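Local coordinates for ribosomal protein S2-related protein (Deinococcus radiodurans, PDB 2JH3) that binds a [4Fe-4S] cluster and has a chelatase-like fold, consistent with a role as a sirohydrochlorin-type chelatase that remains only inferred, at residues G10-H14 with G47-Q51; L84-L90 with R109-T113; I345-R349 with V421-R427; T395-Q399 with E452-L458. Residue numbers count along the deposited sequence, not the author numbering.

Contact 1: residues G10-H14 with G47-Q51; sequences GHGSH and GYWQQ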
loop_
_atom_site.group_PDB
_atom_site.type_symbol
_atom_site.label_atom_id
_atom_site.label_comp_id
_atom_site.label_asym_id
_atom_site.label_seq_id
_atom_site.Cartn_x
_atom_site.Cartn_y
_atom_site.Cartn_z
ATOM N N GLY A 10 3.333 26.103 5.179
ATOM C CA GLY A 10 4.672 25.518 5.252
ATOM C C GLY A 10 5.017 24.816 3.960
ATOM O O GLY A 10 4.177 24.636 3.062
ATOM N N HIS A 11 6.236 24.368 3.891
ATOM C CA HIS A 11 6.707 23.603 2.727
ATOM C C HIS A 11 6.054 22.155 2.656
ATOM O O HIS A 11 5.424 21.758 1.651
ATOM C CB HIS A 11 8.238 23.517 2.812
ATOM C CG HIS A 11 8.855 22.897 1.611
ATOM N ND1 HIS A 11 9.340 23.648 0.563
ATOM C CD2 HIS A 11 8.999 21.605 1.246
ATOM C CE1 HIS A 11 9.753 22.836 -0.399
ATOM N NE2 HIS A 11 9.589 21.595 0.005
ATOM N N GLY A 12 6.200 21.424 3.736
ATOM C CA GLY A 12 5.795 20.011 3.822
ATOM C C GLY A 12 6.733 19.059 3.078
ATOM O O GLY A 12 7.737 19.490 2.479
ATOM N N SER A 13 6.352 17.768 3.024
ATOM C CA SER A 13 7.192 16.744 2.351
ATOM C C SER A 13 6.386 15.510 2.065
ATOM O O SER A 13 5.394 15.228 2.776
ATOM C CB SER A 13 8.317 16.346 3.301
ATOM O OG SER A 13 9.229 15.402 2.758
ATOM N N HIS A 14 6.787 14.797 1.001
ATOM C CA HIS A 14 6.281 13.477 0.759
ATOM C C HIS A 14 6.889 12.481 1.708
ATOM O O HIS A 14 6.275 11.465 1.976
ATOM C CB HIS A 14 6.483 12.998 -0.639
ATOM C CG HIS A 14 5.770 13.772 -1.680
ATOM N ND1 HIS A 14 4.818 14.723 -1.392
ATOM C CD2 HIS A 14 5.792 13.651 -3.023
ATOM C CE1 HIS A 14 4.359 15.228 -2.532
ATOM N NE2 HIS A 14 4.949 14.598 -3.537
ATOM N N GLY A 47 -1.579 25.016 5.949
ATOM C CA GLY A 47 -1.500 24.472 4.613
ATOM C C GLY A 47 -0.058 24.223 4.183
ATOM O O GLY A 47 0.886 24.832 4.724
ATOM N N TYR A 48 0.116 23.331 3.208
ATOM C CA TYR A 48 1.476 22.947 2.793
ATOM C C TYR A 48 1.579 22.862 1.292
ATOM O O TYR A 48 0.619 22.569 0.608
ATOM C CB TYR A 48 1.916 21.615 3.434
ATOM C CG TYR A 48 1.936 21.667 4.906
ATOM C CD1 TYR A 48 0.835 21.300 5.612
ATOM C CD2 TYR A 48 3.061 22.136 5.612
ATOM C CE1 TYR A 48 0.794 21.409 7.008
ATOM C CE2 TYR A 48 3.026 22.282 6.991
ATOM C CZ TYR A 48 1.886 21.888 7.689
ATOM O OH TYR A 48 1.862 21.977 9.077
ATOM N N TRP A 49 2.771 23.081 0.781
ATOM C CA TRP A 49 3.021 22.899 -0.613
ATOM C C TRP A 49 3.017 21.387 -0.968
ATOM O O TRP A 49 2.369 20.991 -1.927
ATOM C CB TRP A 49 4.374 23.566 -0.983
ATOM C CG TRP A 49 4.728 23.540 -2.431
ATOM C CD1 TRP A 49 3.958 23.162 -3.474
ATOM C CD2 TRP A 49 6.024 23.793 -2.968
ATOM N NE1 TRP A 49 4.681 23.196 -4.652
ATOM C CE2 TRP A 49 5.952 23.602 -4.358
ATOM C CE3 TRP A 49 7.218 24.190 -2.402
ATOM C CZ2 TRP A 49 7.049 23.806 -5.204
ATOM C CZ3 TRP A 49 8.294 24.400 -3.234
ATOM C CH2 TRP A 49 8.203 24.202 -4.613
ATOM N N GLN A 50 3.729 20.572 -0.190
ATOM C CA GLN A 50 4.044 19.199 -0.553
ATOM C C GLN A 50 3.284 18.136 0.260
ATOM O O GLN A 50 3.627 16.936 0.201
ATOM C CB GLN A 50 5.551 18.984 -0.417
ATOM C CG GLN A 50 6.289 19.785 -1.387
ATOM C CD GLN A 50 6.015 19.336 -2.779
ATOM O OE1 GLN A 50 6.120 18.143 -3.077
ATOM N NE2 GLN A 50 5.625 20.260 -3.650
ATOM N N GLN A 51 2.268 18.536 1.025
ATOM C CA GLN A 51 1.422 17.583 1.744
ATOM C C GLN A 51 0.090 18.164 2.090
ATOM O O GLN A 51 -0.126 19.360 1.886
ATOM C CB GLN A 51 2.117 17.037 3.014
ATOM C CG GLN A 51 2.343 18.086 4.119
ATOM C CD GLN A 51 3.184 17.534 5.235
ATOM O OE1 GLN A 51 4.353 17.239 5.091
ATOM N NE2 GLN A 51 2.577 17.400 6.386
HETATM O O HOH W 1 8.387 16.434 -1.223
#
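Q50 buries more surface here than any other residue, and both its backbone and its side chain take part. Q50 N donates to H11 O at 2.8 Å, just past the strand ends, and Q50 O receives a weak bond from H14 ND1 at 3.0 Å. The long side chain lies along the loop, Q50 CB 3.7 Å from G12 O, and a water accepting from H14 N at 3.2 Å is held weakly by Q50 OE1 at 3.4 Å. G10 N to G47 O at 2.8 Å and W49 N to G10 O at 3.1 Å form the parallel G10-Y48 bridge at the C-terminal ends of strands 5-10 and 43-48, in the first CbiX-type domain of the chelatase fold. H11 meets the edge of W49 with its ring face, an offset edge-to-face pair with planes at 73° and 5.1 Å from the H11 ring centroid to that of the W49 six-membered ring. The two glycines are needed for room: a CB on G10 would strike Y48 CE2, and one on G12, whose phi is positive, would strike Q51 CG. The side chain of H14, about 9 Å from the iron-sulfur cluster, makes a weak hydrogen bond from NE2 to T455 O.

Contact 2: residues L84-L90 with R109-T113; sequences LPRELGL and RVRYT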
loop_
_atom_site.group_PDB
_atom_site.type_symbol
_atom_site.label_atom_id
_atom_site.label_comp_id
_atom_site.label_asym_id
_atom_site.label_seq_id
_atom_site.Cartn_x
_atom_site.Cartn_y
_atom_site.Cartn_z
ATOM N N LEU A 84 3.621 29.772 -4.370
ATOM C CA LEU A 84 2.506 29.712 -3.402
ATOM C C LEU A 84 1.293 30.472 -3.907
ATOM O O LEU A 84 0.166 29.927 -3.870
ATOM C CB LEU A 84 2.918 30.133 -1.967
ATOM C CG LEU A 84 4.200 29.476 -1.371
ATOM C CD1 LEU A 84 4.494 29.881 0.068
ATOM C CD2 LEU A 84 4.312 27.972 -1.522
ATOM N N PRO A 85 1.486 31.702 -4.428
ATOM C CA PRO A 85 0.385 32.467 -5.002
ATOM C C PRO A 85 -0.309 31.765 -6.172
ATOM O O PRO A 85 -1.517 31.737 -6.217
ATOM C CB PRO A 85 1.051 33.784 -5.428
ATOM C CG PRO A 85 2.194 33.888 -4.603
ATOM C CD PRO A 85 2.726 32.506 -4.440
ATOM N N ARG A 86 0.443 31.125 -7.039
ATOM C CA ARG A 86 -0.106 30.336 -8.160
ATOM C C ARG A 86 -0.955 29.143 -7.695
ATOM O O ARG A 86 -1.972 28.875 -8.252
ATOM C CB ARG A 86 1.068 29.793 -8.920
ATOM C CG ARG A 86 0.878 29.211 -10.216
ATOM C CD ARG A 86 2.310 28.789 -10.654
ATOM N NE ARG A 86 2.609 27.524 -10.019
ATOM C CZ ARG A 86 3.768 26.882 -9.925
ATOM N NH1 ARG A 86 4.931 27.377 -10.367
ATOM N NH2 ARG A 86 3.704 25.665 -9.318
ATOM N N GLU A 87 -0.498 28.405 -6.688
ATOM C CA GLU A 87 -1.248 27.264 -6.215
ATOM C C GLU A 87 -2.477 27.701 -5.397
ATOM O O GLU A 87 -3.586 27.139 -5.521
ATOM C CB GLU A 87 -0.335 26.389 -5.407
ATOM C CG GLU A 87 0.805 25.789 -6.241
ATOM C CD GLU A 87 0.267 24.792 -7.298
ATOM O OE1 GLU A 87 -0.372 23.784 -6.908
ATOM O OE2 GLU A 87 0.484 25.004 -8.495
ATOM N N LEU A 88 -2.293 28.746 -4.610
ATOM C CA LEU A 88 -3.408 29.322 -3.888
ATOM C C LEU A 88 -4.414 29.968 -4.804
ATOM O O LEU A 88 -5.531 30.206 -4.378
ATOM C CB LEU A 88 -2.922 30.366 -2.886
ATOM C CG LEU A 88 -2.564 30.103 -1.436
ATOM C CD1 LEU A 88 -3.149 28.885 -0.713
ATOM C CD2 LEU A 88 -1.071 30.267 -1.115
ATOM N N GLY A 89 -4.025 30.324 -6.030
ATOM C CA GLY A 89 -4.943 30.991 -6.965
ATOM C C GLY A 89 -5.063 32.484 -6.769
ATOM O O GLY A 89 -6.133 33.068 -6.998
ATOM N N LEU A 90 -3.974 33.125 -6.338
ATOM C CA LEU A 90 -4.045 34.542 -5.939
ATOM C C LEU A 90 -3.909 35.533 -7.076
ATOM O O LEU A 90 -4.242 36.717 -6.883
ATOM C CB LEU A 90 -2.990 34.867 -4.856
ATOM C CG LEU A 90 -3.216 34.110 -3.580
ATOM C CD1 LEU A 90 -2.184 34.531 -2.570
ATOM C CD2 LEU A 90 -4.654 34.351 -3.075
ATOM N N ARG A 109 -12.295 37.535 1.517
ATOM C CA ARG A 109 -11.189 38.452 1.409
ATOM C C ARG A 109 -9.936 37.813 2.001
ATOM O O ARG A 109 -9.869 37.519 3.175
ATOM C CB ARG A 109 -11.485 39.686 2.187
ATOM C CG ARG A 109 -10.533 40.797 1.925
ATOM C CD ARG A 109 -10.712 41.818 3.015
ATOM N NE ARG A 109 -9.902 43.012 2.805
ATOM C CZ ARG A 109 -8.721 43.259 3.384
ATOM N NH1 ARG A 109 -8.164 42.374 4.219
ATOM N NH2 ARG A 109 -8.100 44.418 3.130
ATOM N N VAL A 110 -8.949 37.629 1.153
ATOM C CA VAL A 110 -7.699 36.994 1.494
ATOM C C VAL A 110 -6.594 38.036 1.376
ATOM O O VAL A 110 -6.452 38.671 0.325
ATOM C CB VAL A 110 -7.381 35.866 0.464
ATOM C CG1 VAL A 110 -6.167 35.072 0.890
ATOM C CG2 VAL A 110 -8.606 34.970 0.280
ATOM N N ARG A 111 -5.800 38.133 2.426
ATOM C CA ARG A 111 -4.529 38.895 2.433
ATOM C C ARG A 111 -3.352 37.918 2.603
ATOM O O ARG A 111 -3.263 37.195 3.592
ATOM C CB ARG A 111 -4.557 39.903 3.577
ATOM C CG ARG A 111 -3.451 40.892 3.570
ATOM C CD ARG A 111 -3.752 42.025 4.597
ATOM N NE ARG A 111 -2.588 42.132 5.455
ATOM C CZ ARG A 111 -2.528 41.753 6.725
ATOM N NH1 ARG A 111 -3.587 41.281 7.382
ATOM N NH2 ARG A 111 -1.366 41.878 7.333
ATOM N N TYR A 112 -2.491 37.914 1.608
ATOM C CA TYR A 112 -1.271 37.120 1.544
ATOM C C TYR A 112 -0.089 37.991 1.951
ATOM O O TYR A 112 0.192 39.026 1.318
ATOM C CB TYR A 112 -1.108 36.566 0.132
ATOM C CG TYR A 112 0.116 35.697 -0.114
ATOM C CD1 TYR A 112 0.199 34.413 0.404
ATOM C CD2 TYR A 112 1.186 36.151 -0.872
ATOM C CE1 TYR A 112 1.302 33.604 0.155
ATOM C CE2 TYR A 112 2.301 35.329 -1.118
ATOM C CZ TYR A 112 2.338 34.057 -0.596
ATOM O OH TYR A 112 3.429 33.222 -0.787
ATOM N N THR A 113 0.564 37.623 3.051
ATOM C CA THR A 113 1.650 38.456 3.588
ATOM C C THR A 113 3.026 38.068 3.001
ATOM O O THR A 113 3.195 37.064 2.285
ATOM C CB THR A 113 1.752 38.398 5.122
ATOM O OG1 THR A 113 2.326 37.144 5.568
ATOM C CG2 THR A 113 0.400 38.567 5.795
#
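L84 begins the contact from the last turns of helix 78-88, setting its CB 3.3 Å from Y112 OH. That hydroxyl hydrogen-bonds to T80 O one turn earlier in the helix, so the tyrosine can bring a polar group into a buried interface without leaving it unsatisfied. P85 follows, with its CG 3.8 Å from Y112 CE2; the helix is kinked here because proline has no N-H to offer the preceding turn, and its compact ring lies well against an aromatic one. R86 and E87 face the other way, joined by a salt bridge, R86 NH2 to E87 OE2 3.4 Å, whose hydrogen bond is weak, and E87 also pairs with R398. The helix thus has an apolar side laid on the sheet and a charged side turned from it. Its segment runs nearly antiparallel to that of strand 108-112, at 163° with the axes 11.5 Å apart, as a helix packs on the β-sheet of an α/β chelatase domain. L88 returns to the interface, its CD2 4.3 Å from Y112 CE1. G89 then ends the helix in a Schellman motif, its positive phi easily adopted by glycine, with L90 N bonded to P85 O at 2.8 Å. This reversal swings L90 onto the strand, where its CD1 lies 3.5 Å from Y112 CB and its CD2 4.3 Å from V110 CG1.

Contact 3: residues I345-R349 with V421-R427; sequences IRTWR and VCASCLR. With SF4 (iron/sulfur cluster), chain E.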
loop_
_atom_site.group_PDB
_atom_site.type_symbol
_atom_site.label_atom_id
_atom_site.label_comp_id
_atom_site.label_asym_id
_atom_site.label_seq_id
_atom_site.Cartn_x
_atom_site.Cartn_y
_atom_site.Cartn_z
ATOM N N ILE A 345 -0.554 12.246 1.836
ATOM C CA ILE A 345 -1.906 12.217 1.402
ATOM C C ILE A 345 -2.720 11.387 2.392
ATOM O O ILE A 345 -2.578 10.170 2.448
ATOM C CB ILE A 345 -2.044 11.604 -0.051
ATOM C CG1 ILE A 345 -1.155 12.306 -1.078
ATOM C CG2 ILE A 345 -3.487 11.670 -0.462
ATOM C CD1 ILE A 345 -1.331 13.804 -1.241
ATOM N N ARG A 346 -3.574 12.064 3.181
ATOM C CA ARG A 346 -4.149 11.453 4.383
ATOM C C ARG A 346 -5.325 10.559 4.064
ATOM O O ARG A 346 -5.788 9.833 4.908
ATOM C CB ARG A 346 -4.496 12.572 5.395
ATOM C CG ARG A 346 -3.270 12.997 6.243
ATOM C CD ARG A 346 -3.457 14.203 7.139
ATOM N NE ARG A 346 -2.492 14.192 8.235
ATOM C CZ ARG A 346 -2.573 13.477 9.340
ATOM N NH1 ARG A 346 -1.589 13.556 10.221
ATOM N NH2 ARG A 346 -3.683 12.810 9.672
ATOM N N THR A 347 -5.879 10.656 2.859
ATOM C CA THR A 347 -6.904 9.716 2.380
ATOM C C THR A 347 -6.365 8.354 1.828
ATOM O O THR A 347 -7.134 7.559 1.354
ATOM C CB THR A 347 -7.749 10.323 1.310
ATOM O OG1 THR A 347 -6.957 10.951 0.287
ATOM C CG2 THR A 347 -8.651 11.365 1.931
ATOM N N TRP A 348 -5.061 8.149 1.889
ATOM C CA TRP A 348 -4.500 6.860 1.557
ATOM C C TRP A 348 -4.961 5.840 2.568
ATOM O O TRP A 348 -5.155 6.162 3.747
ATOM C CB TRP A 348 -2.958 6.912 1.396
ATOM C CG TRP A 348 -2.604 7.341 0.041
ATOM C CD1 TRP A 348 -3.322 8.206 -0.754
ATOM C CD2 TRP A 348 -1.438 7.013 -0.686
ATOM N NE1 TRP A 348 -2.696 8.365 -1.945
ATOM C CE2 TRP A 348 -1.553 7.616 -1.943
ATOM C CE3 TRP A 348 -0.365 6.140 -0.450
ATOM C CZ2 TRP A 348 -0.559 7.486 -2.935
ATOM C CZ3 TRP A 348 0.586 5.972 -1.424
ATOM C CH2 TRP A 348 0.485 6.623 -2.663
ATOM N N ARG A 349 -5.250 4.632 2.081
ATOM C CA ARG A 349 -5.704 3.505 2.906
ATOM C C ARG A 349 -4.569 2.916 3.748
ATOM O O ARG A 349 -4.247 1.679 3.729
ATOM C CB ARG A 349 -6.361 2.472 2.007
ATOM C CG ARG A 349 -7.467 1.590 2.698
ATOM C CD ARG A 349 -7.653 0.227 2.003
ATOM N NE ARG A 349 -8.101 0.475 0.614
ATOM C CZ ARG A 349 -8.546 -0.460 -0.222
ATOM N NH1 ARG A 349 -8.583 -1.706 0.169
ATOM N NH2 ARG A 349 -8.900 -0.149 -1.446
ATOM N N VAL A 421 -1.023 4.650 -8.763
ATOM C CA VAL A 421 -0.893 5.502 -7.561
ATOM C C VAL A 421 -2.199 5.632 -6.769
ATOM O O VAL A 421 -2.251 5.363 -5.579
ATOM C CB VAL A 421 -0.506 6.882 -7.993
ATOM C CG1 VAL A 421 -0.608 7.915 -6.827
ATOM C CG2 VAL A 421 0.945 6.821 -8.457
ATOM N N CYS A 422 -3.254 5.950 -7.475
ATOM C CA CYS A 422 -4.531 6.224 -6.852
ATOM C C CYS A 422 -5.200 4.993 -6.210
ATOM O O CYS A 422 -6.111 5.122 -5.375
ATOM C CB CYS A 422 -5.475 6.858 -7.845
ATOM S SG CYS A 422 -4.928 8.438 -8.504
ATOM N N ALA A 423 -4.727 3.794 -6.593
ATOM C CA ALA A 423 -5.180 2.561 -5.941
ATOM C C ALA A 423 -4.957 2.524 -4.470
ATOM O O ALA A 423 -5.635 1.769 -3.735
ATOM C CB ALA A 423 -4.555 1.382 -6.606
ATOM N N SER A 424 -3.984 3.297 -3.998
ATOM C CA SER A 424 -3.745 3.419 -2.570
ATOM C C SER A 424 -4.685 4.354 -1.840
ATOM O O SER A 424 -4.708 4.382 -0.591
ATOM C CB SER A 424 -2.294 3.861 -2.345
ATOM O OG SER A 424 -1.405 2.775 -2.604
ATOM N N CYS A 425 -5.441 5.133 -2.601
ATOM C CA CYS A 425 -6.208 6.240 -2.095
ATOM C C CYS A 425 -7.674 5.876 -1.885
ATOM O O CYS A 425 -8.246 5.132 -2.693
ATOM C CB CYS A 425 -6.137 7.389 -3.116
ATOM S SG CYS A 425 -6.582 9.006 -2.426
ATOM N N LEU A 426 -8.311 6.415 -0.865
ATOM C CA LEU A 426 -9.799 6.322 -0.728
ATOM C C LEU A 426 -10.637 7.073 -1.776
ATOM O O LEU A 426 -11.835 6.794 -2.032
ATOM C CB LEU A 426 -10.183 6.845 0.638
ATOM C CG LEU A 426 -10.300 5.943 1.913
ATOM C CD1 LEU A 426 -9.847 4.586 1.793
ATOM C CD2 LEU A 426 -9.895 6.630 3.262
ATOM N N ARG A 427 -10.052 8.118 -2.310
ATOM C CA ARG A 427 -10.784 9.049 -3.153
ATOM C C ARG A 427 -11.015 8.501 -4.549
ATOM O O ARG A 427 -10.350 7.521 -4.981
ATOM C CB ARG A 427 -10.021 10.376 -3.223
ATOM C CG ARG A 427 -10.028 11.133 -1.945
ATOM C CD ARG A 427 -9.339 12.468 -2.162
ATOM N NE ARG A 427 -9.606 13.534 -1.157
ATOM C CZ ARG A 427 -8.744 14.119 -0.341
ATOM N NH1 ARG A 427 -9.123 15.170 0.362
ATOM N NH2 ARG A 427 -7.466 13.765 -0.319
HETATM FE FE1 SF4 E . -6.574 12.203 -5.931
HETATM FE FE2 SF4 E . -3.973 11.894 -5.215
HETATM FE FE3 SF4 E . -5.897 10.326 -4.142
HETATM FE FE4 SF4 E . -5.184 10.001 -6.760
HETATM S S1 SF4 E . -3.816 9.625 -4.917
HETATM S S2 SF4 E . -7.345 10.070 -5.961
HETATM S S3 SF4 E . -4.777 12.200 -7.382
HETATM S S4 SF4 E . -5.659 12.582 -3.769
HETATM O O HOH W 2 -7.583 2.340 -1.783
HETATM O O HOH W 3 -3.098 1.741 0.659
#
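W348 lays its indole against the turn C422-C425: S424 CB stands over the six-membered ring, 3.5 Å from the centroid and 11° off the normal, a CH-pi contact. W348 CZ2 also touches V421 CG1 at 3.9 Å, and C425 SG lies obliquely 4.7 Å from the centroid of the five-membered ring. A broad, flat side chain suits this place, since it can cover the turn while its edge approaches the cluster, with W348 NE1 3.4 Å from sulfide S1. The backbones are tied by L426 N to T347 O at 2.8 Å and R349 N to S424 O at 2.7 Å. The C-x-x-C spacing, familiar from iron-sulfur proteins, lets one type I turn present two ligands: C422 SG binds FE4 at 2.4 Å and C425 SG binds FE3 at 2.3 Å. C425 SG also accepts from R427 N at 3.6 Å, a bond of the kind often seen around cluster thiolates. C450 and C454 complete the set of four cysteines. T347 CG2 lies over one face of the guanidinium of R427, which is salt-bridged to E52, whereas R349 reaches E296 and L351 of the second subunit. The contact therefore joins the loop between helix 327-333 and strand 355-359 to the end of helix 411-422, with helix 455-467 meeting I345, W348 and V421, and strand 448-450 meeting T347, L426 and R427.

Contact 4: residues T395-Q399 with E452-L458; sequences TARRQ and EACTVLL. With SF4 (iron/sulfur cluster), chain E.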
loop_
_atom_site.group_PDB
_atom_site.type_symbol
_atom_site.label_atom_id
_atom_site.label_comp_id
_atom_site.label_asym_id
_atom_site.label_seq_id
_atom_site.Cartn_x
_atom_site.Cartn_y
_atom_site.Cartn_z
ATOM N N THR A 395 -3.585 21.475 -13.998
ATOM C CA THR A 395 -2.567 21.208 -12.998
ATOM C C THR A 395 -1.188 21.154 -13.588
ATOM O O THR A 395 -0.275 21.795 -13.058
ATOM C CB THR A 395 -2.831 19.849 -12.311
ATOM O OG1 THR A 395 -4.171 19.809 -11.912
ATOM C CG2 THR A 395 -1.931 19.598 -11.090
ATOM N N ALA A 396 -0.991 20.333 -14.633
ATOM C CA ALA A 396 0.330 20.103 -15.213
ATOM C C ALA A 396 0.973 21.425 -15.693
ATOM O O ALA A 396 2.160 21.652 -15.471
ATOM C CB ALA A 396 0.242 19.107 -16.358
ATOM N N ARG A 397 0.157 22.253 -16.341
ATOM C CA ARG A 397 0.576 23.553 -16.882
ATOM C C ARG A 397 1.011 24.558 -15.805
ATOM O O ARG A 397 1.827 25.428 -16.116
ATOM C CB ARG A 397 -0.552 24.189 -17.663
ATOM C CG ARG A 397 -0.651 23.767 -19.076
ATOM C CD ARG A 397 -1.783 24.545 -19.734
ATOM N NE ARG A 397 -1.475 25.900 -20.208
ATOM C CZ ARG A 397 -0.667 26.196 -21.238
ATOM N NH1 ARG A 397 0.010 25.238 -21.854
ATOM N NH2 ARG A 397 -0.496 27.461 -21.621
ATOM N N ARG A 398 0.473 24.498 -14.577
ATOM C CA ARG A 398 0.970 25.413 -13.536
ATOM C C ARG A 398 2.426 25.140 -13.135
ATOM O O ARG A 398 3.110 26.062 -12.624
ATOM C CB ARG A 398 0.178 25.342 -12.241
ATOM C CG ARG A 398 -1.214 25.801 -12.326
ATOM C CD ARG A 398 -1.823 26.074 -10.920
ATOM N NE ARG A 398 -1.651 24.961 -9.999
ATOM C CZ ARG A 398 -2.524 23.957 -9.867
ATOM N NH1 ARG A 398 -3.625 23.935 -10.569
ATOM N NH2 ARG A 398 -2.279 22.975 -9.049
ATOM N N GLN A 399 2.883 23.900 -13.327
ATOM C CA GLN A 399 4.138 23.427 -12.758
ATOM C C GLN A 399 5.353 23.941 -13.547
ATOM O O GLN A 399 5.252 24.267 -14.756
ATOM C CB GLN A 399 4.158 21.884 -12.634
ATOM C CG GLN A 399 2.859 21.199 -12.075
ATOM C CD GLN A 399 2.436 21.736 -10.761
ATOM O OE1 GLN A 399 1.258 21.967 -10.537
ATOM N NE2 GLN A 399 3.403 21.976 -9.859
ATOM N N GLU A 452 -8.781 17.029 -7.864
ATOM C CA GLU A 452 -7.573 17.521 -8.572
ATOM C C GLU A 452 -6.405 16.554 -8.285
ATOM O O GLU A 452 -6.258 16.056 -7.146
ATOM C CB GLU A 452 -7.194 18.979 -8.163
ATOM C CG GLU A 452 -6.089 19.515 -9.067
ATOM C CD GLU A 452 -5.739 20.933 -8.843
ATOM O OE1 GLU A 452 -6.263 21.529 -7.902
ATOM O OE2 GLU A 452 -4.976 21.440 -9.646
ATOM N N ALA A 453 -5.609 16.270 -9.308
ATOM C CA ALA A 453 -4.420 15.545 -9.150
ATOM C C ALA A 453 -3.532 16.163 -8.086
ATOM O O ALA A 453 -3.190 17.345 -8.143
ATOM C CB ALA A 453 -3.694 15.390 -10.456
ATOM N N CYS A 454 -3.105 15.303 -7.149
ATOM C CA CYS A 454 -2.244 15.681 -5.986
ATOM C C CYS A 454 -0.708 15.675 -6.237
ATOM O O CYS A 454 -0.206 15.187 -7.281
ATOM C CB CYS A 454 -2.575 14.769 -4.762
ATOM S SG CYS A 454 -1.976 13.145 -4.943
ATOM N N THR A 455 0.060 16.202 -5.293
ATOM C CA THR A 455 1.511 16.304 -5.527
ATOM C C THR A 455 2.173 14.931 -5.626
ATOM O O THR A 455 3.145 14.795 -6.319
ATOM C CB THR A 455 2.286 17.184 -4.502
ATOM O OG1 THR A 455 2.059 16.682 -3.218
ATOM C CG2 THR A 455 1.790 18.634 -4.582
ATOM N N VAL A 456 1.607 13.909 -4.984
ATOM C CA VAL A 456 2.199 12.568 -5.025
ATOM C C VAL A 456 2.023 11.957 -6.432
ATOM O O VAL A 456 2.984 11.347 -6.993
ATOM C CB VAL A 456 1.673 11.688 -3.902
ATOM C CG1 VAL A 456 2.024 10.187 -4.122
ATOM C CG2 VAL A 456 2.269 12.132 -2.543
ATOM N N LEU A 457 0.844 12.143 -7.031
ATOM C CA LEU A 457 0.592 11.678 -8.377
ATOM C C LEU A 457 1.410 12.463 -9.410
ATOM O O LEU A 457 1.940 11.855 -10.350
ATOM C CB LEU A 457 -0.903 11.801 -8.740
ATOM C CG LEU A 457 -1.288 11.483 -10.203
ATOM C CD1 LEU A 457 -0.843 10.044 -10.550
ATOM C CD2 LEU A 457 -2.788 11.570 -10.415
ATOM N N LEU A 458 1.535 13.790 -9.224
ATOM C CA LEU A 458 2.368 14.606 -10.141
ATOM C C LEU A 458 3.816 14.113 -10.129
ATOM O O LEU A 458 4.452 13.970 -11.167
ATOM C CB LEU A 458 2.358 16.070 -9.743
ATOM C CG LEU A 458 1.056 16.788 -9.946
ATOM C CD1 LEU A 458 0.962 18.057 -9.156
ATOM C CD2 LEU A 458 0.844 17.089 -11.392
HETATM FE FE1 SF4 E . -6.574 12.203 -5.931
HETATM FE FE2 SF4 E . -3.973 11.894 -5.215
HETATM FE FE3 SF4 E . -5.897 10.326 -4.142
HETATM FE FE4 SF4 E . -5.184 10.001 -6.760
HETATM S S1 SF4 E . -3.816 9.625 -4.917
HETATM S S2 SF4 E . -7.345 10.070 -5.961
HETATM S S3 SF4 E . -4.777 12.200 -7.382
HETATM S S4 SF4 E . -5.659 12.582 -3.769
HETATM O O HOH W 4 -6.044 17.648 -11.926
#
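This is a mixed polar and apolar contact between the end of helix 392-398 and the loop leading into, and the first turn of, helix 455-467, within the iron-sulfur domain. Its polar part centres on E452 OE2, which accepts from T395 OG1 at 2.9 Å and forms a salt bridge with R398, 3.0 Å from R398 NH1 and 3.2 Å from R398 NH2. A carboxylate suits the junction because one oxygen can take several donors, and E452 OE1 is held in turn by R56. R398 is shared as well, its NE pairing with E87 on helix 78-88 of the chelatase-like domain. A water completes the link: it donates to T395 OG1 at 2.9 Å and accepts from A453 N at 3.0 Å. Two residues beyond E452, C454 combines two roles. C454 SG binds FE2 of the [4Fe-4S] cluster at 2.4 Å and, at the N-cap of helix 455-467, accepts a weak bond from L457 N at 3.6 Å, so that the cluster ligand is fixed at the start of a helix. Small A453 lets the chain pass close to the cluster, its CA 3.8 Å from sulfide S3, while L457 CD2 provides an apolar wall 3.7 Å from the same atom. On the side facing helix 392-398, L458 CD2 packs 3.8 Å from T395 CG2; threonine serves both parts of the interface, hydroxyl to the carboxylate and methyl to the leucine.

In the fold
From the N terminus, contact 1 closes the excursion through helix 18-35 by joining the ends of the first two strands. Contact 2 follows in series, returning the chain from helix 78-88 to strand 108-112 of the same sheet. Long after these, contacts 3 and 4 cross: 395-399 falls between 345-349 and 421-427, and 452-458 comes after both, so their loops cross in sequence, and both contacts touch the cluster. Contact 4 also reaches back to the chelatase-like domain, meeting contact 1 where T455 lies against H14, and contact 2 through the E87-R398 salt bridge. Contact 3 brings in the stabilising domain, with I345 and W348 against V456.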